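Local coordinates for FAD:protein FMN transferase (Vibrio cholerae, PDB 6NXI) that probably transfers the FMN moiety of FAD, with magnesium as cofactor, onto the hydroxyl group of a threonine in a target flavoprotein, at residues Val237-Ile242 with Gly248-Asn253; Gly93-Thr98 with Leu271-Met276. All coordinates share one frame; numbering follows the deposited sequence. Where two conformers were deposited one is given.

Contact 1 of 2, residues Val237-Ile242 with Gly248-Asn253; sequences VRYSHI and GRPINN. With FAD (flavin-adenine dinucleotide), chain B.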
loop_
_atom_site.group_PDB
_atom_site.type_symbol
_atom_site.label_atom_id
_atom_site.label_comp_id
_atom_site.label_asym_id
_atom_site.label_seq_id
_atom_site.Cartn_x
_atom_site.Cartn_y
_atom_site.Cartn_z
ATOM N N VAL A 237 -20.384 -10.732 10.314
ATOM C CA VAL A 237 -20.121 -9.413 9.699
ATOM C C VAL A 237 -18.631 -9.361 9.373
ATOM O O VAL A 237 -17.786 -9.732 10.233
ATOM C CB VAL A 237 -20.538 -8.270 10.631
ATOM C CG1 VAL A 237 -20.091 -6.920 10.068
ATOM C CG2 VAL A 237 -22.032 -8.322 10.907
ATOM N N ARG A 238 -18.301 -8.874 8.181
ATOM C CA ARG A 238 -16.892 -8.733 7.772
ATOM C C ARG A 238 -16.319 -7.497 8.452
ATOM O O ARG A 238 -16.938 -6.401 8.351
ATOM C CB ARG A 238 -16.797 -8.601 6.254
ATOM C CG ARG A 238 -17.252 -9.855 5.524
ATOM C CD ARG A 238 -16.251 -10.989 5.584
ATOM N NE ARG A 238 -16.858 -12.158 4.945
ATOM C CZ ARG A 238 -17.140 -12.276 3.634
ATOM N NH1 ARG A 238 -16.845 -11.317 2.768
ATOM N NH2 ARG A 238 -17.726 -13.378 3.189
ATOM N N TYR A 239 -15.172 -7.669 9.068
ATOM C CA TYR A 239 -14.464 -6.590 9.796
ATOM C C TYR A 239 -12.993 -6.644 9.400
ATOM O O TYR A 239 -12.308 -7.637 9.603
ATOM C CB TYR A 239 -14.683 -6.692 11.307
ATOM C CG TYR A 239 -13.956 -5.664 12.133
ATOM C CD1 TYR A 239 -14.357 -4.333 12.130
ATOM C CD2 TYR A 239 -12.822 -5.988 12.860
ATOM C CE1 TYR A 239 -13.708 -3.370 12.891
ATOM C CE2 TYR A 239 -12.146 -5.038 13.609
ATOM C CZ TYR A 239 -12.584 -3.717 13.624
ATOM O OH TYR A 239 -11.897 -2.778 14.364
ATOM N N SER A 240 -12.558 -5.607 8.731
ATOM C CA SER A 240 -11.156 -5.446 8.295
ATOM C C SER A 240 -10.893 -3.965 8.121
ATOM O O SER A 240 -11.846 -3.158 8.140
ATOM C CB SER A 240 -10.856 -6.185 7.032
ATOM O OG SER A 240 -11.236 -5.439 5.857
ATOM N N HIS A 241 -9.609 -3.647 7.965
ATOM C CA HIS A 241 -9.145 -2.246 7.820
ATOM C C HIS A 241 -9.389 -1.677 6.424
ATOM O O HIS A 241 -9.169 -0.484 6.281
ATOM C CB HIS A 241 -7.664 -2.153 8.147
ATOM C CG HIS A 241 -6.799 -2.934 7.223
ATOM N ND1 HIS A 241 -5.645 -2.410 6.735
ATOM C CD2 HIS A 241 -6.875 -4.208 6.752
ATOM C CE1 HIS A 241 -5.049 -3.320 5.977
ATOM N NE2 HIS A 241 -5.778 -4.429 5.957
ATOM N N ILE A 242 -9.849 -2.478 5.456
ATOM C CA ILE A 242 -10.120 -1.979 4.077
ATOM C C ILE A 242 -11.571 -1.550 4.001
ATOM O O ILE A 242 -12.467 -2.376 4.195
ATOM C CB ILE A 242 -9.706 -3.043 3.042
ATOM C CG1 ILE A 242 -8.181 -3.255 3.086
ATOM C CG2 ILE A 242 -10.151 -2.636 1.657
ATOM C CD1 ILE A 242 -7.743 -4.491 2.321
ATOM N N GLY A 248 -19.125 3.081 3.399
ATOM C CA GLY A 248 -18.566 3.626 4.636
ATOM C C GLY A 248 -18.187 2.525 5.605
ATOM O O GLY A 248 -17.709 2.844 6.710
ATOM N N ARG A 249 -18.315 1.265 5.189
ATOM C CA ARG A 249 -18.027 0.109 6.059
ATOM C C ARG A 249 -16.877 -0.736 5.531
ATOM O O ARG A 249 -16.563 -0.739 4.341
ATOM C CB ARG A 249 -19.264 -0.779 6.168
ATOM C CG ARG A 249 -20.517 -0.066 6.658
ATOM C CD ARG A 249 -21.715 -1.011 6.627
ATOM N NE ARG A 249 -22.907 -0.315 7.113
ATOM C CZ ARG A 249 -23.262 -0.238 8.385
ATOM N NH1 ARG A 249 -22.548 -0.842 9.314
ATOM N NH2 ARG A 249 -24.343 0.439 8.725
ATOM N N PRO A 250 -16.284 -1.578 6.389
ATOM C CA PRO A 250 -15.379 -2.609 5.896
ATOM C C PRO A 250 -15.933 -3.373 4.693
ATOM O O PRO A 250 -17.110 -3.727 4.612
ATOM C CB PRO A 250 -15.128 -3.474 7.112
ATOM C CG PRO A 250 -15.266 -2.515 8.278
ATOM C CD PRO A 250 -16.386 -1.587 7.860
ATOM N N ILE A 251 -15.034 -3.666 3.754
ATOM C CA ILE A 251 -15.435 -4.369 2.515
ATOM C C ILE A 251 -16.092 -5.689 2.876
ATOM O O ILE A 251 -15.683 -6.345 3.847
ATOM C CB ILE A 251 -14.280 -4.545 1.518
ATOM C CG1 ILE A 251 -13.067 -5.261 2.122
ATOM C CG2 ILE A 251 -13.946 -3.197 0.921
ATOM C CD1 ILE A 251 -12.087 -5.750 1.070
ATOM N N ASN A 252 -17.105 -5.997 2.103
ATOM C CA ASN A 252 -17.893 -7.234 2.209
ATOM C C ASN A 252 -17.986 -7.749 0.780
ATOM O O ASN A 252 -18.962 -7.369 0.046
ATOM C CB ASN A 252 -19.235 -6.898 2.835
ATOM C CG ASN A 252 -20.087 -8.129 2.971
ATOM O OD1 ASN A 252 -19.560 -9.235 3.018
ATOM N ND2 ASN A 252 -21.397 -7.934 3.001
ATOM N N ASN A 253 -16.962 -8.450 0.331
ATOM C CA ASN A 253 -16.963 -9.083 -0.997
ATOM C C ASN A 253 -16.226 -10.414 -0.860
ATOM O O ASN A 253 -15.892 -10.743 0.276
ATOM C CB ASN A 253 -16.515 -8.146 -2.111
ATOM C CG ASN A 253 -15.049 -7.794 -2.071
ATOM O OD1 ASN A 253 -14.260 -8.513 -1.450
ATOM N ND2 ASN A 253 -14.692 -6.714 -2.762
HETATM P PA FAD B . -3.374 -1.687 2.482
HETATM O O1A FAD B . -4.249 -2.848 2.170
HETATM O O2A FAD B . -2.245 -1.359 1.588
HETATM O O5B FAD B . -4.261 -0.370 2.665
HETATM C C5B FAD B . -5.191 -0.414 3.780
HETATM C C4B FAD B . -5.118 0.851 4.600
HETATM O O4B FAD B . -5.459 2.025 3.823
HETATM C C3B FAD B . -6.097 0.824 5.772
HETATM O O3B FAD B . -5.447 0.309 6.935
HETATM C C2B FAD B . -6.527 2.290 5.900
HETATM O O2B FAD B . -5.584 3.034 6.638
HETATM C C1B FAD B . -6.520 2.744 4.446
HETATM N N9A FAD B . -7.725 2.494 3.685
HETATM C C8A FAD B . -8.790 1.631 3.981
HETATM N N7A FAD B . -9.647 1.562 2.992
HETATM C C5A FAD B . -9.192 2.433 2.023
HETATM C C6A FAD B . -9.708 2.800 0.771
HETATM N N6A FAD B . -10.812 2.266 0.219
HETATM N N1A FAD B . -8.965 3.658 0.044
HETATM C C2A FAD B . -7.847 4.177 0.591
HETATM N N3A FAD B . -7.261 3.901 1.763
HETATM C C4A FAD B . -8.006 3.012 2.442
HETATM N N1 FAD B . 0.584 2.176 12.120
HETATM C C2 FAD B . 0.754 2.361 13.475
HETATM O O2 FAD B . 0.191 1.595 14.288
HETATM N N3 FAD B . 1.551 3.343 13.969
HETATM C C4 FAD B . 2.215 4.225 13.158
HETATM O O4 FAD B . 2.901 5.119 13.634
HETATM C C4X FAD B . 2.046 4.082 11.740
HETATM N N5 FAD B . 2.659 4.925 10.934
HETATM C C5X FAD B . 2.474 4.775 9.580
HETATM C C6 FAD B . 3.102 5.680 8.699
HETATM C C7 FAD B . 2.974 5.601 7.329
HETATM C C7M FAD B . 3.680 6.603 6.444
HETATM C C8 FAD B . 2.191 4.553 6.788
HETATM C C8M FAD B . 1.994 4.412 5.301
HETATM C C9 FAD B . 1.558 3.651 7.649
HETATM C C9A FAD B . 1.689 3.731 9.043
HETATM N N10 FAD B . 1.049 2.861 9.933
HETATM C C10 FAD B . 1.202 3.002 11.301
HETATM C "C1'" FAD B . 0.271 1.715 9.415
HETATM C "C2'" FAD B . -1.080 2.063 8.900
HETATM O "O2'" FAD B . -1.902 2.563 9.950
HETATM C "C3'" FAD B . -1.735 0.800 8.315
HETATM O "O3'" FAD B . -1.943 -0.199 9.288
HETATM C "C4'" FAD B . -0.920 0.116 7.233
HETATM O "O4'" FAD B . -0.319 1.102 6.409
HETATM C "C5'" FAD B . -1.749 -0.884 6.452
HETATM O "O5'" FAD B . -0.960 -1.330 5.322
HETATM P P FAD B . -1.448 -2.583 4.487
HETATM O O1P FAD B . -1.871 -3.679 5.356
HETATM O O2P FAD B . -0.355 -2.708 3.448
HETATM O O3P FAD B . -2.782 -1.943 3.910
HETATM O O HOH W 1 -18.473 -4.791 6.738
HETATM O O HOH W 2 -14.933 -9.014 2.531
HETATM O O HOH W 3 -13.631 -6.504 5.735
#
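Ile242 and Ile251 join the two loop segments through a single direct backbone hydrogen bond. Ile251 N gives its proton to Ile242 O at 2.9 Å, nearly straight at 162° and in the carbonyl plane; the same oxygen also receives a CA-H...O contact from Pro250. Beside this bond the isoleucine side chains pack, and in the conformer given CD1 of Ile251 meets CG2 of Ile242 at 3.7 Å. Farther along, water takes over the pairing. One molecule donates to both Arg238 O and Pro250 O, and another links Ser240 OG to Ile251 O. A third accepts from Arg238 NH1 and Asn253 N. Arg238, its chain bent at chi2 (-75°), swings its guanidinium across the Asn252 amide with the two planes almost perpendicular. NH1 makes a weak bond to Asn253 O (2.7 Å, 124°), while Asn252 OD1 lies over one face of the group without bonding. Pro250, which has no N-H to offer, presses CB and CG toward Ser240 O. Ser240 OG sits 3.3 Å from Ile242 N and accepts its proton, closing an ST turn around His241. The imidazole of His241 then meets the ligand edge-on, ND1 and the ribose hydroxyl O3B of FAD being hydrogen-bonded at 2.7 Å. Waters thus bridge two irregular loops, while the ST turn shapes 237-242, which supplies His241 and Ile242 to the FAD pocket of this ApbE-family flavin transferase.

Contact 2 of 2, residues Gly93-Thr98 with Leu271-Met276; sequences GALDVT and LATGLM. With MG (magnesium ion), chain C; FAD (flavin-adenine dinucleotide), chain B.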
loop_
_atom_site.group_PDB
_atom_site.type_symbol
_atom_site.label_atom_id
_atom_site.label_comp_id
_atom_site.label_asym_id
_atom_site.label_seq_id
_atom_site.Cartn_x
_atom_site.Cartn_y
_atom_site.Cartn_z
ATOM N N GLY A 93 -13.261 5.087 -8.090
ATOM C CA GLY A 93 -13.579 5.634 -6.747
ATOM C C GLY A 93 -13.259 4.694 -5.590
ATOM O O GLY A 93 -13.445 5.106 -4.415
ATOM N N ALA A 94 -12.863 3.467 -5.887
ATOM C CA ALA A 94 -12.624 2.423 -4.860
ATOM C C ALA A 94 -11.464 2.830 -3.929
ATOM O O ALA A 94 -11.573 2.657 -2.722
ATOM C CB ALA A 94 -12.360 1.098 -5.534
ATOM N N LEU A 95 -10.331 3.249 -4.488
ATOM C CA LEU A 95 -9.219 3.750 -3.669
ATOM C C LEU A 95 -9.474 5.210 -3.379
ATOM O O LEU A 95 -9.480 6.025 -4.324
ATOM C CB LEU A 95 -7.880 3.588 -4.375
ATOM C CG LEU A 95 -6.703 3.767 -3.427
ATOM C CD1 LEU A 95 -6.511 2.510 -2.584
ATOM C CD2 LEU A 95 -5.405 4.117 -4.162
ATOM N N ASP A 96 -9.747 5.540 -2.128
ATOM C CA ASP A 96 -10.117 6.930 -1.767
ATOM C C ASP A 96 -9.409 7.269 -0.469
ATOM O O ASP A 96 -9.882 6.927 0.558
ATOM C CB ASP A 96 -11.635 7.118 -1.711
ATOM C CG ASP A 96 -12.023 8.594 -1.562
ATOM O OD1 ASP A 96 -11.167 9.388 -1.104
ATOM O OD2 ASP A 96 -13.188 8.932 -1.922
ATOM N N VAL A 97 -8.285 7.962 -0.544
ATOM C CA VAL A 97 -7.482 8.319 0.655
ATOM C C VAL A 97 -8.240 9.304 1.561
ATOM O O VAL A 97 -7.756 9.532 2.675
ATOM C CB VAL A 97 -6.099 8.832 0.243
ATOM C CG1 VAL A 97 -5.308 7.697 -0.383
ATOM C CG2 VAL A 97 -6.184 10.068 -0.655
ATOM N N THR A 98 -9.406 9.841 1.167
ATOM C CA THR A 98 -10.185 10.712 2.100
ATOM C C THR A 98 -11.097 9.851 2.980
ATOM O O THR A 98 -11.875 10.426 3.738
ATOM C CB THR A 98 -11.018 11.774 1.385
ATOM O OG1 THR A 98 -12.106 11.130 0.724
ATOM C CG2 THR A 98 -10.159 12.547 0.418
ATOM N N LEU A 271 -2.850 0.094 -6.048
ATOM C CA LEU A 271 -3.649 -0.784 -6.940
ATOM C C LEU A 271 -4.170 -2.002 -6.200
ATOM O O LEU A 271 -5.372 -2.329 -6.367
ATOM C CB LEU A 271 -2.811 -1.199 -8.144
ATOM C CG LEU A 271 -2.753 -0.127 -9.226
ATOM C CD1 LEU A 271 -1.762 -0.548 -10.279
ATOM C CD2 LEU A 271 -4.105 0.140 -9.861
ATOM N N ALA A 272 -3.335 -2.614 -5.370
ATOM C CA ALA A 272 -3.760 -3.858 -4.713
ATOM C C ALA A 272 -4.994 -3.545 -3.850
ATOM O O ALA A 272 -5.959 -4.331 -3.879
ATOM C CB ALA A 272 -2.609 -4.424 -3.925
ATOM N N THR A 273 -4.965 -2.443 -3.093
ATOM C CA THR A 273 -6.102 -2.129 -2.192
ATOM C C THR A 273 -7.311 -1.750 -3.073
ATOM O O THR A 273 -8.459 -2.164 -2.800
ATOM C CB THR A 273 -5.717 -1.024 -1.198
ATOM O OG1 THR A 273 -4.488 -1.354 -0.495
ATOM C CG2 THR A 273 -6.859 -0.817 -0.223
ATOM N N GLY A 274 -7.096 -0.890 -4.072
ATOM C CA GLY A 274 -8.175 -0.407 -4.927
ATOM C C GLY A 274 -8.872 -1.526 -5.647
ATOM O O GLY A 274 -10.126 -1.591 -5.599
ATOM N N LEU A 275 -8.117 -2.438 -6.252
ATOM C CA LEU A 275 -8.731 -3.562 -6.982
ATOM C C LEU A 275 -9.472 -4.481 -5.983
ATOM O O LEU A 275 -10.577 -4.982 -6.309
ATOM C CB LEU A 275 -7.677 -4.293 -7.807
ATOM C CG LEU A 275 -6.979 -3.464 -8.880
ATOM C CD1 LEU A 275 -5.961 -4.334 -9.605
ATOM C CD2 LEU A 275 -7.946 -2.876 -9.896
ATOM N N MET A 276 -8.948 -4.676 -4.777
ATOM C CA MET A 276 -9.651 -5.480 -3.733
ATOM C C MET A 276 -11.053 -4.904 -3.447
ATOM O O MET A 276 -12.033 -5.666 -3.401
ATOM C CB MET A 276 -8.821 -5.558 -2.462
ATOM C CG MET A 276 -9.474 -6.377 -1.393
ATOM S SD MET A 276 -8.152 -7.253 -0.479
ATOM C CE MET A 276 -9.233 -8.038 0.712
HETATM MG MG MG C . -2.359 -0.377 -0.574
HETATM P PA FAD B . -3.374 -1.687 2.482
HETATM O O1A FAD B . -4.249 -2.848 2.170
HETATM O O2A FAD B . -2.245 -1.359 1.588
HETATM O O5B FAD B . -4.261 -0.370 2.665
HETATM C C5B FAD B . -5.191 -0.414 3.780
HETATM C C4B FAD B . -5.118 0.851 4.600
HETATM O O4B FAD B . -5.459 2.025 3.823
HETATM C C3B FAD B . -6.097 0.824 5.772
HETATM O O3B FAD B . -5.447 0.309 6.935
HETATM C C2B FAD B . -6.527 2.290 5.900
HETATM O O2B FAD B . -5.584 3.034 6.638
HETATM C C1B FAD B . -6.520 2.744 4.446
HETATM N N9A FAD B . -7.725 2.494 3.685
HETATM C C8A FAD B . -8.790 1.631 3.981
HETATM N N7A FAD B . -9.647 1.562 2.992
HETATM C C5A FAD B . -9.192 2.433 2.023
HETATM C C6A FAD B . -9.708 2.800 0.771
HETATM N N6A FAD B . -10.812 2.266 0.219
HETATM N N1A FAD B . -8.965 3.658 0.044
HETATM C C2A FAD B . -7.847 4.177 0.591
HETATM N N3A FAD B . -7.261 3.901 1.763
HETATM C C4A FAD B . -8.006 3.012 2.442
HETATM N N1 FAD B . 0.584 2.176 12.120
HETATM C C2 FAD B . 0.754 2.361 13.475
HETATM O O2 FAD B . 0.191 1.595 14.288
HETATM N N3 FAD B . 1.551 3.343 13.969
HETATM C C4 FAD B . 2.215 4.225 13.158
HETATM O O4 FAD B . 2.901 5.119 13.634
HETATM C C4X FAD B . 2.046 4.082 11.740
HETATM N N5 FAD B . 2.659 4.925 10.934
HETATM C C5X FAD B . 2.474 4.775 9.580
HETATM C C6 FAD B . 3.102 5.680 8.699
HETATM C C7 FAD B . 2.974 5.601 7.329
HETATM C C7M FAD B . 3.680 6.603 6.444
HETATM C C8 FAD B . 2.191 4.553 6.788
HETATM C C8M FAD B . 1.994 4.412 5.301
HETATM C C9 FAD B . 1.558 3.651 7.649
HETATM C C9A FAD B . 1.689 3.731 9.043
HETATM N N10 FAD B . 1.049 2.861 9.933
HETATM C C10 FAD B . 1.202 3.002 11.301
HETATM C "C1'" FAD B . 0.271 1.715 9.415
HETATM C "C2'" FAD B . -1.080 2.063 8.900
HETATM O "O2'" FAD B . -1.902 2.563 9.950
HETATM C "C3'" FAD B . -1.735 0.800 8.315
HETATM O "O3'" FAD B . -1.943 -0.199 9.288
HETATM C "C4'" FAD B . -0.920 0.116 7.233
HETATM O "O4'" FAD B . -0.319 1.102 6.409
HETATM C "C5'" FAD B . -1.749 -0.884 6.452
HETATM O "O5'" FAD B . -0.960 -1.330 5.322
HETATM P P FAD B . -1.448 -2.583 4.487
HETATM O O1P FAD B . -1.871 -3.679 5.356
HETATM O O2P FAD B . -0.355 -2.708 3.448
HETATM O O3P FAD B . -2.782 -1.943 3.910
#
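Leu95 rests on helix 265-278 where Gly274 exposes bare backbone: its CD1 methyl comes within 3.8 Å of Gly274 N and 3.9 Å of Thr273 CB. The leucine CG lies anti to the backbone N (chi1 -166°), which sends the branch between the helix and the adenine, where CD1 also approaches FAD N1A. Ala94 adds its methyl, CB meeting Gly274 O at 3.5 Å. The CA atoms of Leu95 and Gly274 are only 4.5 Å apart, and Gly274 places no side chain between the two backbones. Along the same loop the main chain reads the adenine edge: FAD N6A donates to Ala94 O at 3.1 Å, almost straight at 170°, and Asp96 N donates to N1A at 3.0 Å. Across the contact Thr273 OG1 binds magnesium at 2.3 Å. Asp269 and Thr155 also bind this ion, as does the FAD phosphate oxygen O2A. In the second shell, Ser225 is hydrogen-bonded to Thr273 OG1. On the adenine side, the bond from Thr98 N to Asp96 OD1 closes an Asx turn that shapes the loop just beyond the base, and Thr98 OG1 adds a second bond from the same face of the carboxylate. Apolar packing thus joins two polar tasks, adenine recognition and metal binding; the ion would be expected to draw charge from the phosphate, consistent with magnesium-assisted cleavage of the FAD pyrophosphate.

In the fold
Contact 1 and contact 2 address different parts of one FAD molecule, with their centres about 13 Å apart. His241 in 237-242 takes the ribose, while 93-98 reads the adenine and 271-276 carries the metal ligand. Contact 1 leans on helix 265-278, which belongs to contact 2: Ile242 CD1 packs 4.0 Å from Met276 SD, and Asn253 ND2 probably donates to Met276 O at 2.9 Å. Nearer the phosphates, Ile242 CG2 lies 4.2 Å from Thr273 CG2, and the Ile242 side chain remains about 7 Å from a bound magnesium ion. In sequence, contact 1 is nested within the loop closed by contact 2. Both touch FAD, and distant stretches thereby converge on a single nucleotide pocket.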